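Putative sugar binding protein (Geobacillus stearothermophilus, PDB 6GT9) binds galactose, probably also glucose, as a sugar-binding protein probably serving a three-component sensing system for galactan utilization. Local coordinates at residues I105-D119 / A122-N135. Residues are numbered along the deposited sequence; the frame is centred on the assembly and turned at random.
Sequences INEITDKNIPVVTID and APTSRRVAYVGTDN. With GAL (beta-D-galactopyranose), chain E.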
loop_
_atom_site.group_PDB
_atom_site.type_symbol
_atom_site.label_atom_id
_atom_site.label_comp_id
_atom_site.label_asym_id
_atom_site.label_seq_id
_atom_site.Cartn_x
_atom_site.Cartn_y
_atom_site.Cartn_z
ATOM N N ILE A 105 -18.366 -3.182 -5.064
ATOM C CA ILE A 105 -18.527 -3.500 -3.647
ATOM C C ILE A 105 -19.998 -3.438 -3.259
ATOM O O ILE A 105 -20.509 -4.326 -2.570
ATOM C CB ILE A 105 -17.664 -2.570 -2.774
ATOM C CG1 ILE A 105 -16.183 -2.942 -2.912
ATOM C CG2 ILE A 105 -18.097 -2.676 -1.332
ATOM C CD1 ILE A 105 -15.201 -1.858 -2.415
ATOM N N ASN A 106 -20.712 -2.416 -3.742
ATOM C CA ASN A 106 -22.125 -2.263 -3.399
ATOM C C ASN A 106 -22.971 -3.406 -3.953
ATOM O O ASN A 106 -23.855 -3.923 -3.259
ATOM C CB ASN A 106 -22.638 -0.916 -3.907
ATOM C CG ASN A 106 -22.190 0.237 -3.035
ATOM O OD1 ASN A 106 -21.454 0.047 -2.071
ATOM N ND2 ASN A 106 -22.625 1.442 -3.372
ATOM N N GLU A 107 -22.722 -3.816 -5.198
ATOM C CA GLU A 107 -23.518 -4.895 -5.773
ATOM C C GLU A 107 -23.239 -6.222 -5.076
ATOM O O GLU A 107 -24.156 -7.037 -4.901
ATOM C CB GLU A 107 -23.261 -4.992 -7.283
ATOM C CG GLU A 107 -22.327 -6.080 -7.717
ATOM C CD GLU A 107 -21.933 -5.976 -9.191
ATOM O OE1 GLU A 107 -21.351 -4.993 -9.584
ATOM O OE2 GLU A 107 -22.181 -6.883 -9.953
ATOM N N ILE A 108 -21.994 -6.450 -4.653
ATOM C CA ILE A 108 -21.669 -7.656 -3.893
ATOM C C ILE A 108 -22.391 -7.638 -2.556
ATOM O O ILE A 108 -23.011 -8.630 -2.148
ATOM C CB ILE A 108 -20.144 -7.778 -3.709
ATOM C CG1 ILE A 108 -19.472 -8.107 -5.039
ATOM C CG2 ILE A 108 -19.815 -8.818 -2.637
ATOM C CD1 ILE A 108 -17.966 -8.035 -4.993
ATOM N N THR A 109 -22.329 -6.494 -1.862
ATOM C CA THR A 109 -23.032 -6.338 -0.590
ATOM C C THR A 109 -24.521 -6.619 -0.744
ATOM O O THR A 109 -25.139 -7.220 0.138
ATOM C CB THR A 109 -22.819 -4.924 -0.045
ATOM O OG1 THR A 109 -21.427 -4.720 0.233
ATOM C CG2 THR A 109 -23.617 -4.705 1.239
ATOM N N ASP A 110 -25.112 -6.191 -1.861
ATOM C CA ASP A 110 -26.546 -6.371 -2.065
ATOM C C ASP A 110 -26.908 -7.820 -2.370
ATOM O O ASP A 110 -28.083 -8.185 -2.280
ATOM C CB ASP A 110 -27.035 -5.442 -3.179
ATOM C CG ASP A 110 -26.966 -3.967 -2.786
ATOM O OD1 ASP A 110 -27.175 -3.647 -1.594
ATOM O OD2 ASP A 110 -26.694 -3.121 -3.666
ATOM N N LYS A 111 -25.932 -8.652 -2.732
ATOM C CA LYS A 111 -26.116 -10.093 -2.801
ATOM C C LYS A 111 -25.834 -10.778 -1.465
ATOM O O LYS A 111 -25.604 -11.995 -1.441
ATOM C CB LYS A 111 -25.229 -10.688 -3.899
ATOM C CG LYS A 111 -25.515 -10.172 -5.308
ATOM C CD LYS A 111 -24.640 -10.909 -6.334
ATOM C CE LYS A 111 -24.749 -10.312 -7.736
ATOM N NZ LYS A 111 -23.937 -11.081 -8.726
ATOM N N ASN A 112 -25.830 -10.020 -0.362
ATOM C CA ASN A 112 -25.704 -10.557 0.995
ATOM C C ASN A 112 -24.343 -11.214 1.244
ATOM O O ASN A 112 -24.244 -12.194 1.979
ATOM C CB ASN A 112 -26.846 -11.530 1.316
ATOM C CG ASN A 112 -28.208 -10.873 1.219
ATOM O OD1 ASN A 112 -28.337 -9.658 1.387
ATOM N ND2 ASN A 112 -29.235 -11.670 0.940
ATOM N N ILE A 113 -23.283 -10.663 0.657
ATOM C CA ILE A 113 -21.918 -11.078 0.948
ATOM C C ILE A 113 -21.211 -9.880 1.579
ATOM O O ILE A 113 -21.104 -8.826 0.947
ATOM C CB ILE A 113 -21.180 -11.566 -0.313
ATOM C CG1 ILE A 113 -21.924 -12.750 -0.948
ATOM C CG2 ILE A 113 -19.757 -11.995 -0.007
ATOM C CD1 ILE A 113 -21.186 -13.367 -2.142
ATOM N N PRO A 114 -20.760 -9.960 2.831
ATOM C CA PRO A 114 -20.119 -8.796 3.453
ATOM C C PRO A 114 -18.746 -8.529 2.855
ATOM O O PRO A 114 -18.014 -9.453 2.498
ATOM C CB PRO A 114 -20.011 -9.193 4.930
ATOM C CG PRO A 114 -20.003 -10.684 4.921
ATOM C CD PRO A 114 -20.872 -11.098 3.760
ATOM N N VAL A 115 -18.384 -7.244 2.777
ATOM C CA VAL A 115 -17.103 -6.827 2.223
ATOM C C VAL A 115 -16.345 -6.060 3.292
ATOM O O VAL A 115 -16.892 -5.135 3.908
ATOM C CB VAL A 115 -17.276 -5.980 0.946
ATOM C CG1 VAL A 115 -15.923 -5.377 0.495
ATOM C CG2 VAL A 115 -17.866 -6.845 -0.182
ATOM N N VAL A 116 -15.104 -6.475 3.541
ATOM C CA VAL A 116 -14.166 -5.726 4.372
ATOM C C VAL A 116 -13.072 -5.206 3.453
ATOM O O VAL A 116 -12.481 -5.977 2.687
ATOM C CB VAL A 116 -13.578 -6.593 5.499
ATOM C CG1 VAL A 116 -12.428 -5.857 6.209
ATOM C CG2 VAL A 116 -14.669 -6.963 6.528
ATOM N N THR A 117 -12.826 -3.901 3.492
ATOM C CA THR A 117 -11.710 -3.365 2.739
ATOM C C THR A 117 -10.441 -3.448 3.574
ATOM O O THR A 117 -10.475 -3.371 4.805
ATOM C CB THR A 117 -11.978 -1.923 2.300
ATOM O OG1 THR A 117 -12.410 -1.139 3.424
ATOM C CG2 THR A 117 -13.068 -1.918 1.250
ATOM N N ILE A 118 -9.317 -3.616 2.883
ATOM C CA ILE A 118 -8.011 -3.798 3.507
ATOM C C ILE A 118 -6.998 -2.963 2.732
ATOM O O ILE A 118 -7.082 -2.866 1.502
ATOM C CB ILE A 118 -7.615 -5.294 3.544
ATOM C CG1 ILE A 118 -6.282 -5.511 4.264
ATOM C CG2 ILE A 118 -7.579 -5.916 2.121
ATOM C CD1 ILE A 118 -6.038 -6.958 4.590
ATOM N N ASP A 119 -6.081 -2.312 3.463
ATOM C CA ASP A 119 -4.918 -1.623 2.889
ATOM C C ASP A 119 -5.294 -0.334 2.164
ATOM O O ASP A 119 -4.580 0.666 2.259
ATOM C CB ASP A 119 -4.144 -2.580 1.946
ATOM C CG ASP A 119 -3.014 -1.888 1.179
ATOM O OD1 ASP A 119 -3.276 -1.382 0.063
ATOM O OD2 ASP A 119 -1.861 -1.867 1.680
ATOM N N ALA A 122 -12.501 2.132 0.488
ATOM C CA ALA A 122 -13.532 2.752 -0.349
ATOM C C ALA A 122 -14.615 3.332 0.560
ATOM O O ALA A 122 -15.728 2.789 0.651
ATOM C CB ALA A 122 -14.127 1.760 -1.347
ATOM N N PRO A 123 -14.334 4.461 1.222
ATOM C CA PRO A 123 -15.188 4.891 2.348
ATOM C C PRO A 123 -16.580 5.349 1.953
ATOM O O PRO A 123 -17.449 5.452 2.833
ATOM C CB PRO A 123 -14.386 6.037 2.985
ATOM C CG PRO A 123 -13.547 6.563 1.875
ATOM C CD PRO A 123 -13.217 5.392 0.983
ATOM N N THR A 124 -16.840 5.631 0.683
ATOM C CA THR A 124 -18.207 5.926 0.273
ATOM C C THR A 124 -19.001 4.672 -0.090
ATOM O O THR A 124 -20.196 4.778 -0.387
ATOM C CB THR A 124 -18.218 6.902 -0.909
ATOM O OG1 THR A 124 -17.722 6.243 -2.076
ATOM C CG2 THR A 124 -17.338 8.119 -0.610
ATOM N N SER A 125 -18.381 3.493 -0.086
ATOM C CA SER A 125 -19.108 2.279 -0.431
ATOM C C SER A 125 -19.813 1.716 0.802
ATOM O O SER A 125 -19.714 2.240 1.912
ATOM C CB SER A 125 -18.171 1.238 -1.039
ATOM O OG SER A 125 -17.346 0.686 -0.039
ATOM N N ARG A 126 -20.546 0.623 0.606
ATOM C CA ARG A 126 -21.235 -0.039 1.704
ATOM C C ARG A 126 -20.425 -1.195 2.283
ATOM O O ARG A 126 -20.986 -2.050 2.972
ATOM C CB ARG A 126 -22.624 -0.502 1.247
ATOM C CG ARG A 126 -23.555 0.679 0.936
ATOM C CD ARG A 126 -25.015 0.300 0.959
ATOM N NE ARG A 126 -25.370 -0.570 -0.158
ATOM C CZ ARG A 126 -25.787 -0.129 -1.340
ATOM N NH1 ARG A 126 -26.085 -0.990 -2.306
ATOM N NH2 ARG A 126 -25.905 1.171 -1.558
ATOM N N ARG A 127 -19.120 -1.252 2.005
ATOM C CA ARG A 127 -18.244 -2.132 2.767
ATOM C C ARG A 127 -18.521 -1.956 4.259
ATOM O O ARG A 127 -18.800 -0.847 4.724
ATOM C CB ARG A 127 -16.772 -1.833 2.442
ATOM C CG ARG A 127 -16.334 -0.411 2.758
ATOM C CD ARG A 127 -15.546 -0.354 4.048
ATOM N NE ARG A 127 -15.092 1.004 4.397
ATOM C CZ ARG A 127 -15.830 1.892 5.065
ATOM N NH1 ARG A 127 -17.063 1.587 5.442
ATOM N NH2 ARG A 127 -15.339 3.093 5.354
ATOM N N VAL A 128 -18.488 -3.064 5.005
ATOM C CA VAL A 128 -18.853 -3.004 6.417
ATOM C C VAL A 128 -17.773 -2.305 7.228
ATOM O O VAL A 128 -18.075 -1.549 8.156
ATOM C CB VAL A 128 -19.130 -4.410 6.977
ATOM C CG1 VAL A 128 -19.530 -4.305 8.456
ATOM C CG2 VAL A 128 -20.213 -5.096 6.182
ATOM N N ALA A 129 -16.505 -2.567 6.920
ATOM C CA ALA A 129 -15.414 -2.057 7.749
ATOM C C ALA A 129 -14.154 -2.035 6.913
ATOM O O ALA A 129 -14.044 -2.766 5.929
ATOM C CB ALA A 129 -15.179 -2.913 8.997
ATOM N N TYR A 130 -13.207 -1.181 7.324
ATOM C CA TYR A 130 -11.899 -1.041 6.694
ATOM C C TYR A 130 -10.813 -1.334 7.716
ATOM O O TYR A 130 -10.922 -0.922 8.875
ATOM C CB TYR A 130 -11.713 0.378 6.136
ATOM C CG TYR A 130 -10.295 0.733 5.705
ATOM C CD1 TYR A 130 -9.646 -0.008 4.728
ATOM C CD2 TYR A 130 -9.627 1.836 6.247
ATOM C CE1 TYR A 130 -8.358 0.317 4.312
ATOM C CE2 TYR A 130 -8.320 2.187 5.830
ATOM C CZ TYR A 130 -7.702 1.416 4.857
ATOM O OH TYR A 130 -6.432 1.694 4.410
ATOM N N VAL A 131 -9.762 -2.042 7.296
ATOM C CA VAL A 131 -8.558 -2.228 8.115
ATOM C C VAL A 131 -7.355 -1.869 7.255
ATOM O O VAL A 131 -7.055 -2.558 6.276
ATOM C CB VAL A 131 -8.412 -3.652 8.661
ATOM C CG1 VAL A 131 -7.280 -3.698 9.683
ATOM C CG2 VAL A 131 -9.713 -4.126 9.287
ATOM N N GLY A 132 -6.645 -0.817 7.626
ATOM C CA GLY A 132 -5.493 -0.429 6.839
ATOM C C GLY A 132 -4.959 0.891 7.333
ATOM O O GLY A 132 -5.526 1.533 8.223
ATOM N N THR A 133 -3.847 1.279 6.739
ATOM C CA THR A 133 -3.242 2.561 7.055
ATOM C C THR A 133 -4.206 3.692 6.727
ATOM O O THR A 133 -5.024 3.597 5.809
ATOM C CB THR A 133 -1.933 2.717 6.276
ATOM O OG1 THR A 133 -1.043 1.646 6.612
ATOM C CG2 THR A 133 -1.252 4.050 6.585
ATOM N N ASP A 134 -4.139 4.761 7.529
ATOM C CA ASP A 134 -4.645 6.062 7.111
ATOM C C ASP A 134 -3.712 6.605 6.031
ATOM O O ASP A 134 -2.687 7.230 6.336
ATOM C CB ASP A 134 -4.732 7.020 8.304
ATOM C CG ASP A 134 -5.305 8.377 7.930
ATOM O OD1 ASP A 134 -5.234 8.768 6.753
ATOM O OD2 ASP A 134 -5.846 9.061 8.819
ATOM N N ASN A 135 -4.067 6.396 4.762
ATOM C CA ASN A 135 -3.104 6.617 3.679
ATOM C C ASN A 135 -2.798 8.097 3.461
ATOM O O ASN A 135 -1.649 8.454 3.164
ATOM C CB ASN A 135 -3.617 5.960 2.400
ATOM C CG ASN A 135 -3.468 4.470 2.447
ATOM O OD1 ASN A 135 -2.353 3.965 2.635
ATOM N ND2 ASN A 135 -4.583 3.742 2.307
HETATM C C1 GAL E . 2.341 -0.936 -0.444
HETATM C C2 GAL E . 0.835 -0.862 -0.600
HETATM C C3 GAL E . 0.270 -2.143 -1.240
HETATM C C4 GAL E . 0.957 -2.410 -2.569
HETATM C C5 GAL E . 2.467 -2.393 -2.402
HETATM C C6 GAL E . 3.209 -2.472 -3.738
HETATM O O1 GAL E . 2.821 0.269 0.120
HETATM O O2 GAL E . 0.195 -0.687 0.672
HETATM O O3 GAL E . -1.082 -1.968 -1.533
HETATM O O4 GAL E . 0.574 -1.423 -3.533
HETATM O O5 GAL E . 2.958 -1.165 -1.727
HETATM O O6 GAL E . 4.560 -2.828 -3.544
HETATM O O HOH W 1 -21.999 3.814 -2.198
HETATM O O HOH W 2 -20.462 -5.145 2.759
HETATM O O HOH W 3 -2.810 0.367 4.112
#
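Y130 crosses T117 of strand 115-118 at about a right angle, reaches on to D119 just past the end of that strand, and can be followed from root to tip. Its CB meets T117 OG1 at 3.2 Å, and CD1 stays beside the same oxygen, which lies near the ring plane at the edge and is hydrogen-bonded to D121. With CG anti to the backbone N (chi1 168°), the ring runs on toward the strand ends: CE1 comes to 3.6 Å from D119 N, and OH reaches the carbonyl carbon of D119 at 3.2 Å while donating a hydrogen bond to T133 O (2.7 Å). A phenylalanine here would lack that hydroxyl, and T133 O would probably be left without its donor, leaving the loop after the strand freer to shift.

Between the two backbones, T117 N binds A129 O, V131 N binds T117 O and D119 N binds V131 O. N135 ND2 then reaches D119 O at 3.1 Å in a nearly straight bond, while its OD1 is held by R171. D119 is thus fixed through its backbone as its carboxylate receives galactose O2 at OD2 (2.6 Å).

At the other end, R126 folds over helix 98-110. Its backbone N donates to N106 OD1, and its guanidinium stacks on the N106 amide, the planes 18° apart. D110 OD2 comes to the guanidinium edge, in its plane, for a salt bridge to R126 NH1, the carboxylate turned 31° from that plane.

Strands 115-118 and 129-132 are adjacent in the parallel sheet of one lobe of this periplasmic-binding-protein fold, with strand 90-93 beyond the first and strand 292-294 beyond the second. Helix 269-284 packs on V116 and V128, and at the sugar cleft helix 166-179 meets D119 and N135.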